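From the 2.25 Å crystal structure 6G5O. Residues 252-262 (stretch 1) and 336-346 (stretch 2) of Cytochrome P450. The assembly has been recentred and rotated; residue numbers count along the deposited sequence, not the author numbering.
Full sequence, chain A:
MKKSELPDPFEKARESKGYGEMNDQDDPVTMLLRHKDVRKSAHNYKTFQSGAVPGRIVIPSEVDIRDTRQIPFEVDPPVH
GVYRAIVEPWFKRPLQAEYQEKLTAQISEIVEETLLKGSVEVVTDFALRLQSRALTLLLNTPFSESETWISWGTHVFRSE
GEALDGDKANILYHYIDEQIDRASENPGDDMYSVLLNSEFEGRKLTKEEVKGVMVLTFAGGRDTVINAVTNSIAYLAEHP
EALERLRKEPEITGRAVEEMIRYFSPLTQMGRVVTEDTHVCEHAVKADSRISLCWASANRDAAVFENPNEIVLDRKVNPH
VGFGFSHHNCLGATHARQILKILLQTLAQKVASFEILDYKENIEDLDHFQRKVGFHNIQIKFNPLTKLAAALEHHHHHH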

# COMPACT_ATOMS: atom_id res chain seq x y z
N ILE A 252 -11.66 15.22 -12.33
CA ILE A 252 -10.34 15.28 -11.74
C ILE A 252 -10.02 14.15 -10.72
O ILE A 252 -8.95 14.14 -10.13
CB ILE A 252 -10.06 16.63 -11.05
CG1 ILE A 252 -10.81 16.77 -9.74
CG2 ILE A 252 -10.27 17.83 -12.00
CD1 ILE A 252 -10.49 18.06 -9.00
N THR A 253 -10.95 13.24 -10.49
CA THR A 253 -10.83 12.31 -9.38
C THR A 253 -9.62 11.35 -9.55
O THR A 253 -8.89 11.10 -8.58
CB THR A 253 -12.14 11.50 -9.16
OG1 THR A 253 -13.26 12.37 -9.05
CG2 THR A 253 -12.06 10.72 -7.88
N GLY A 254 -9.40 10.85 -10.76
CA GLY A 254 -8.25 9.98 -11.07
C GLY A 254 -6.95 10.63 -10.63
O GLY A 254 -6.13 10.02 -9.92
N ARG A 255 -6.82 11.90 -11.01
CA ARG A 255 -5.61 12.66 -10.76
C ARG A 255 -5.45 12.96 -9.29
O ARG A 255 -4.33 12.93 -8.79
CB ARG A 255 -5.57 13.93 -11.62
CG ARG A 255 -5.05 13.63 -13.04
CD ARG A 255 -5.19 14.85 -13.96
NE ARG A 255 -6.58 15.12 -14.29
CZ ARG A 255 -7.10 16.32 -14.59
NH1 ARG A 255 -6.37 17.43 -14.60
NH2 ARG A 255 -8.38 16.42 -14.91
N ALA A 256 -6.56 13.26 -8.62
CA ALA A 256 -6.56 13.46 -7.16
C ALA A 256 -6.14 12.19 -6.44
O ALA A 256 -5.46 12.25 -5.46
CB ALA A 256 -7.93 13.86 -6.67
N VAL A 257 -6.55 11.03 -6.93
CA VAL A 257 -6.16 9.79 -6.24
C VAL A 257 -4.67 9.59 -6.36
O VAL A 257 -4.01 9.26 -5.36
CB VAL A 257 -6.97 8.55 -6.73
CG1 VAL A 257 -6.32 7.25 -6.26
CG2 VAL A 257 -8.40 8.61 -6.20
N GLU A 258 -4.12 9.82 -7.55
CA GLU A 258 -2.69 9.62 -7.77
C GLU A 258 -1.90 10.65 -6.97
O GLU A 258 -0.77 10.39 -6.52
CB GLU A 258 -2.31 9.74 -9.25
CG GLU A 258 -2.86 8.64 -10.13
CD GLU A 258 -2.58 7.21 -9.63
OE1 GLU A 258 -1.41 6.85 -9.37
OE2 GLU A 258 -3.56 6.44 -9.52
N GLU A 259 -2.47 11.84 -6.82
CA GLU A 259 -1.77 12.86 -6.08
C GLU A 259 -1.75 12.52 -4.60
O GLU A 259 -0.77 12.78 -3.90
CB GLU A 259 -2.39 14.25 -6.33
CG GLU A 259 -1.85 15.37 -5.45
CD GLU A 259 -0.44 15.75 -5.73
OE1 GLU A 259 0.28 15.02 -6.46
OE2 GLU A 259 -0.02 16.82 -5.24
N MET A 260 -2.85 11.97 -4.10
CA MET A 260 -2.88 11.48 -2.74
C MET A 260 -1.90 10.31 -2.51
O MET A 260 -1.21 10.29 -1.51
CB MET A 260 -4.29 11.14 -2.37
CG MET A 260 -5.05 12.44 -2.11
SD MET A 260 -6.65 12.14 -1.42
CE MET A 260 -7.40 13.76 -1.74
N ILE A 261 -1.78 9.39 -3.44
CA ILE A 261 -0.78 8.35 -3.27
C ILE A 261 0.63 8.92 -3.22
O ILE A 261 1.44 8.47 -2.45
CB ILE A 261 -0.89 7.26 -4.37
CG1 ILE A 261 -2.22 6.51 -4.24
CG2 ILE A 261 0.28 6.30 -4.29
CD1 ILE A 261 -2.50 5.96 -2.86
N ARG A 262 0.94 9.89 -4.05
CA ARG A 262 2.26 10.54 -4.04
C ARG A 262 2.60 11.16 -2.68
O ARG A 262 3.67 10.92 -2.09
CB ARG A 262 2.30 11.68 -5.09
CG ARG A 262 3.67 12.35 -5.23
CD ARG A 262 3.60 13.65 -6.02
NE ARG A 262 2.83 14.70 -5.33
CZ ARG A 262 3.34 15.48 -4.38
NH1 ARG A 262 4.60 15.34 -4.02
NH2 ARG A 262 2.57 16.37 -3.79
N ALA A 336 -6.82 -0.64 -5.16
CA ALA A 336 -6.64 0.53 -4.31
C ALA A 336 -7.18 1.80 -4.96
O ALA A 336 -7.84 2.64 -4.31
CB ALA A 336 -5.18 0.69 -3.99
N ARG A 337 -6.86 1.97 -6.24
CA ARG A 337 -7.35 3.12 -6.96
C ARG A 337 -8.88 3.19 -7.02
O ARG A 337 -9.46 4.27 -6.94
CB ARG A 337 -6.82 3.14 -8.38
CG ARG A 337 -5.39 3.60 -8.48
CD ARG A 337 -4.87 3.30 -9.88
NE ARG A 337 -3.56 3.88 -10.06
CZ ARG A 337 -2.54 3.30 -10.66
NH1 ARG A 337 -2.62 2.08 -11.19
NH2 ARG A 337 -1.40 3.96 -10.71
N GLN A 338 -9.52 2.04 -7.21
CA GLN A 338 -10.97 2.04 -7.25
C GLN A 338 -11.58 2.38 -5.89
O GLN A 338 -12.61 3.11 -5.81
CB GLN A 338 -11.51 0.71 -7.72
CG GLN A 338 -11.13 0.22 -9.10
CD GLN A 338 -10.84 1.29 -10.09
OE1 GLN A 338 -11.66 2.16 -10.34
NE2 GLN A 338 -9.63 1.22 -10.70
N ILE A 339 -10.96 1.85 -4.83
CA ILE A 339 -11.40 2.18 -3.48
C ILE A 339 -11.40 3.69 -3.31
O ILE A 339 -12.39 4.28 -2.89
CB ILE A 339 -10.46 1.58 -2.42
CG1 ILE A 339 -10.83 0.10 -2.17
CG2 ILE A 339 -10.58 2.31 -1.10
CD1 ILE A 339 -9.83 -0.64 -1.33
N LEU A 340 -10.28 4.31 -3.62
CA LEU A 340 -10.09 5.72 -3.39
C LEU A 340 -10.89 6.63 -4.33
O LEU A 340 -11.38 7.68 -3.85
CB LEU A 340 -8.59 6.04 -3.44
CG LEU A 340 -7.78 5.40 -2.32
CD1 LEU A 340 -6.30 5.55 -2.57
CD2 LEU A 340 -8.16 6.02 -0.96
N LYS A 341 -11.05 6.26 -5.62
CA LYS A 341 -11.88 7.07 -6.55
C LYS A 341 -13.33 7.09 -6.05
O LYS A 341 -13.97 8.18 -5.98
CB LYS A 341 -11.80 6.63 -8.02
N ILE A 342 -13.83 5.90 -5.69
CA ILE A 342 -15.20 5.75 -5.19
C ILE A 342 -15.42 6.41 -3.82
O ILE A 342 -16.43 7.08 -3.63
CB ILE A 342 -15.63 4.27 -5.14
CG1 ILE A 342 -15.70 3.71 -6.56
CG2 ILE A 342 -17.03 4.11 -4.48
CD1 ILE A 342 -15.85 2.20 -6.57
N LEU A 343 -14.47 6.25 -2.90
CA LEU A 343 -14.55 6.95 -1.63
C LEU A 343 -14.62 8.47 -1.81
O LEU A 343 -15.52 9.12 -1.26
CB LEU A 343 -13.39 6.59 -0.73
CG LEU A 343 -13.38 7.32 0.61
CD1 LEU A 343 -14.59 6.97 1.47
CD2 LEU A 343 -12.08 7.03 1.34
N LEU A 344 -13.68 9.03 -2.57
CA LEU A 344 -13.66 10.49 -2.75
C LEU A 344 -14.98 11.05 -3.32
O LEU A 344 -15.45 12.09 -2.87
CB LEU A 344 -12.49 10.97 -3.59
CG LEU A 344 -11.05 10.87 -3.05
CD1 LEU A 344 -10.09 11.46 -4.08
CD2 LEU A 344 -10.89 11.56 -1.73
N GLN A 345 -15.54 10.36 -4.30
CA GLN A 345 -16.78 10.74 -4.95
C GLN A 345 -17.97 10.55 -4.00
O GLN A 345 -18.82 11.42 -3.94
CB GLN A 345 -16.99 10.02 -6.31
CG GLN A 345 -16.47 10.75 -7.54
CD GLN A 345 -16.79 12.26 -7.51
OE1 GLN A 345 -17.96 12.63 -7.42
NE2 GLN A 345 -15.73 13.14 -7.50
N THR A 346 -18.00 9.44 -3.25
CA THR A 346 -19.08 9.23 -2.30
C THR A 346 -19.09 10.32 -1.21
O THR A 346 -20.15 10.85 -0.90
CB THR A 346 -19.01 7.83 -1.69
OG1 THR A 346 -19.01 6.88 -2.75
CG2 THR A 346 -20.21 7.55 -0.75

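Two side chains, Val257 and Leu344, hold the centre of this contact, and each is a knob in the other helix's hole. Val257, with chi1 in t, sits among Arg337, Leu340, Lys341 and Leu344; Leu344 sits among Thr253, Ala256, Val257 and Met260. They meet at 3.9 Å between Val257 CG2 and Leu344 CD1. The same valine methyl reaches the opposing backbone, with Val257 CG2 3.6 Å from Lys341 N and 3.7 Å from Leu340 C. The branched side chain sits in the hole where the backbones are near: the CA atoms of Val257 and Leu340 are 6.3 Å apart.

The helices, 253-262 and 336-346, cross steeply, their N-to-C directions 116° apart and their axes 9.3 Å apart at closest approach. The contact buries 491 Å² summed over both sides, and a few positions carry most of it. Around the centre, side chains of different length meet the same leucine. Ala256 offers a single methyl, its CB 4.1 Å from Leu344 CD1, and Met260 packs on the same leucine, Met260 CE lying 4.1 Å from Leu344 CD2 and 4.2 Å from Leu344 CD1. Leu340 packs its CB 3.8 Å from Val257 CG2 and its CD1 3.8 Å from Ile261 CD1, extending the apolar surface one turn along stretch 1. These contacts have no directional bonds; their specificity lies in shape.

Thr253 marks the change from apolar to polar. The CA atoms of Thr253 and Lys341 are 6.0 Å apart. The two branches of the threonine do different work: Thr253 CG2 packs 3.7 Å from Lys341 O and 4.3 Å from Leu344 CB, while Thr253 OG1 accepts a hydrogen bond from Gln345 NE2 at 3.0 Å. The CA-to-CB bond of Gln345 points sideways, but the end of its side chain comes nearer and brings the amide to the threonine. Lys341 is modelled only to CB, so the coordinates leave the course of its amine undefined.

At another edge, Glu258 and Arg337 form a salt bridge. The CA-to-CB bonds of both point sideways, but the ends of the side chains come nearer. The carboxylate meets the guanidinium at its edge in a two-pronged arrangement: Arg337 NE donates to Glu258 OE2 at 2.6 Å, and Arg337 NH2 donates to Glu258 OE1 at 3.2 Å, the latter nearly straight at 174°. Paired hydrogen bonds add direction to the charge attraction. The rule to read here is economical: interlocked knobs at the centre, beta-branched Thr253 and Val257 on stretch 1 where the CA atoms come nearest, and long polar side chains that reach across from the flanks.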